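Local atomic coordinates of phytanoyl-CoA dioxygenase (Streptomyces malaysiense, PDB entry 6ZYL), a protein that catalyses beta-hydroxylation of thioholgamide as a non-heme monooxygenase, probably with iron and 2-oxoglutarate as in its family. Residues S281-T284 and R285-R289. Numbering follows the deposited sequence.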
ATOM      1  N   SER A 281      12.117  11.262  10.878  1.00 23.64           N
ATOM      2  CA  SER A 281      13.026  11.592   9.785  1.00 25.28           C
ATOM      3  C   SER A 281      12.511  11.043   8.459  1.00 23.77           C
ATOM      4  O   SER A 281      12.514  11.744   7.439  1.00 23.68           O
ATOM      5  CB  SER A 281      14.421  11.045  10.093  1.00 25.69           C
ATOM      6  OG  SER A 281      15.354  11.435   9.102  1.00 43.93           O
ATOM      7  N   ALA A 282      12.060   9.788   8.455  1.00 23.37           N
ATOM      8  CA  ALA A 282      11.639   9.165   7.204  1.00 23.86           C
ATOM      9  C   ALA A 282      10.348   9.781   6.679  1.00 18.80           C
ATOM     10  O   ALA A 282      10.197   9.979   5.467  1.00 21.24           O
ATOM     11  CB  ALA A 282      11.472   7.658   7.401  1.00 21.55           C
ATOM     12  N   VAL A 283       9.402  10.086   7.569  1.00 20.83           N
ATOM     13  CA  VAL A 283       8.142  10.674   7.124  1.00 22.47           C
ATOM     14  C   VAL A 283       8.367  12.098   6.635  1.00 22.01           C
ATOM     15  O   VAL A 283       7.828  12.504   5.598  1.00 22.86           O
ATOM     16  CB  VAL A 283       7.094  10.622   8.251  1.00 22.45           C
ATOM     17  CG1 VAL A 283       5.818  11.337   7.822  1.00 22.05           C
ATOM     18  CG2 VAL A 283       6.799   9.180   8.633  1.00 23.60           C
ATOM     19  N   THR A 284       9.160  12.882   7.372  1.00 21.71           N
ATOM     20  CA  THR A 284       9.496  14.226   6.917  1.00 21.21           C
ATOM     21  C   THR A 284      10.106  14.184   5.520  1.00 19.92           C
ATOM     22  O   THR A 284       9.733  14.965   4.639  1.00 20.76           O
ATOM     23  CB  THR A 284      10.464  14.890   7.899  1.00 21.29           C
ATOM     24  OG1 THR A 284       9.836  15.042   9.178  1.00 23.28           O
ATOM     25  CG2 THR A 284      10.897  16.256   7.380  1.00 23.32           C
ATOM     26  N   ARG A 285      11.050  13.265   5.307  1.00 20.92           N
ATOM     27  CA  ARG A 285      11.673  13.109   3.996  1.00 22.07           C
ATOM     28  C   ARG A 285      10.632  12.795   2.931  1.00 20.95           C
ATOM     29  O   ARG A 285      10.635  13.390   1.847  1.00 24.18           O
ATOM     30  CB  ARG A 285      12.726  12.004   4.073  1.00 25.01           C
ATOM     31  CG  ARG A 285      13.445  11.680   2.781  1.00 25.53           C
ATOM     32  CD  ARG A 285      14.428  10.521   3.007  1.00 24.41           C
ATOM     33  NE  ARG A 285      15.408  10.843   4.042  1.00 26.94           N
ATOM     34  CZ  ARG A 285      15.534  10.196   5.197  1.00 28.11           C
ATOM     35  NH1 ARG A 285      14.751   9.165   5.484  1.00 22.57           N
ATOM     36  NH2 ARG A 285      16.454  10.582   6.069  1.00 26.03           N
ATOM     37  N   ARG A 286       9.725  11.863   3.225  1.00 23.08           N
ATOM     38  CA  ARG A 286       8.744  11.458   2.224  1.00 21.50           C
ATOM     39  C   ARG A 286       7.758  12.580   1.927  1.00 20.52           C
ATOM     40  O   ARG A 286       7.447  12.846   0.761  1.00 20.27           O
ATOM     41  CB  ARG A 286       7.999  10.208   2.691  1.00 21.87           C
ATOM     42  CG  ARG A 286       6.873   9.778   1.762  1.00 20.94           C
ATOM     43  CD  ARG A 286       7.388   9.470   0.359  1.00 18.44           C
ATOM     44  NE  ARG A 286       8.483   8.503   0.385  1.00 17.71           N
ATOM     45  CZ  ARG A 286       8.327   7.202   0.603  1.00 20.87           C
ATOM     46  NH1 ARG A 286       7.116   6.701   0.807  1.00 21.92           N
ATOM     47  NH2 ARG A 286       9.384   6.399   0.615  1.00 21.74           N
ATOM     48  N   GLN A 287       7.243  13.241   2.965  1.00 21.55           N
ATOM     49  CA  GLN A 287       6.247  14.282   2.739  1.00 22.53           C
ATOM     50  C   GLN A 287       6.837  15.471   1.991  1.00 24.62           C
ATOM     51  O   GLN A 287       6.123  16.140   1.237  1.00 25.39           O
ATOM     52  CB  GLN A 287       5.640  14.722   4.071  1.00 22.57           C
ATOM     53  CG  GLN A 287       4.830  13.624   4.763  1.00 23.97           C
ATOM     54  CD  GLN A 287       3.854  12.919   3.826  1.00 27.75           C
ATOM     55  OE1 GLN A 287       4.029  11.745   3.495  1.00 29.16           O
ATOM     56  NE2 GLN A 287       2.828  13.638   3.390  1.00 25.43           N
ATOM     57  N   LYS A 288       8.131  15.748   2.174  1.00 23.70           N
ATOM     58  CA  LYS A 288       8.785  16.737   1.325  1.00 24.58           C
ATOM     59  C   LYS A 288       8.678  16.339  -0.140  1.00 29.38           C
ATOM     60  O   LYS A 288       8.374  17.173  -1.001  1.00 26.69           O
ATOM     61  CB  LYS A 288      10.251  16.897   1.725  1.00 25.06           C
ATOM     62  CG  LYS A 288      10.488  17.764   2.951  1.00 25.98           C
ATOM     63  CD  LYS A 288      11.957  17.723   3.360  1.00 25.33           C
ATOM     64  CE  LYS A 288      12.229  18.593   4.575  1.00 26.84           C
ATOM     65  NZ  LYS A 288      13.613  18.402   5.096  1.00 27.24           N
ATOM     66  N   ARG A 289       8.921  15.058  -0.438  1.00 25.81           N
ATOM     67  CA  ARG A 289       8.776  14.562  -1.802  1.00 26.91           C
ATOM     68  C   ARG A 289       7.339  14.713  -2.286  1.00 28.61           C
ATOM     69  O   ARG A 289       7.088  15.255  -3.369  1.00 30.04           O
ATOM     70  CB  ARG A 289       9.203  13.094  -1.873  1.00 28.64           C
ATOM     71  CG  ARG A 289      10.672  12.820  -1.589  1.00 26.57           C
ATOM     72  CD  ARG A 289      11.167  11.616  -2.411  1.00 25.51           C
ATOM     73  NE  ARG A 289      10.991  11.865  -3.837  1.00 28.26           N
ATOM     74  CZ  ARG A 289      10.293  11.092  -4.661  1.00 27.94           C
ATOM     75  NH1 ARG A 289       9.715   9.982  -4.219  1.00 24.54           N
ATOM     76  NH2 ARG A 289      10.180  11.429  -5.938  1.00 24.85           N
TER
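R285 reaches back one turn along its helix to S281, and the two are joined first through the backbone: R285 N donates to S281 O at 3.0 Å. The next three amides repeat the step, R286 to A282, Q287 to V283 and K288 to T284. The bond from Q287 N to V283 O is the shortest and straightest, 2.8 Å with an N-H...O angle of 171°.

Among the polar side chains, R285 leaves the backbone extended and then bends at chi3 (-58°), which turns its guanidinium back over the preceding turn. S281 O sits over one face of that group, away from its centre, while NH2 comes within 3.3 Å of S281 OG and NH1 lies 3.6 Å from A282 CA. NE makes a salt bridge to E247, and NH1 a weak hydrogen bond to S249. A leucine in place of R285 would probably leave E247 without its charged mate and S281 without the group lying against it. T284 OG1 is hydrogen-bonded to Y280 O, one turn earlier.

The apolar contacts run i to i+4. V283 CG1 lies 3.9 Å from Q287 CG, the two side chains running alongside each other. On the exposed flank, T284 CG2 meets CE of the extended K288 chain at 3.9 Å.

R286 and R289 reach other partners, both forming salt bridges with D248; R286 also donates from NH2 to W110 O and makes a cation-pi contact with W110. The backbone bonds and the pairs V283-Q287 and T284-K288 are the regular i to i+4 contacts of an alpha-helix, here the C-terminal helix 273-295, whose arginines tie it to strand 107-117 and the 244-249 region, with S281, T284 and K288 exposed.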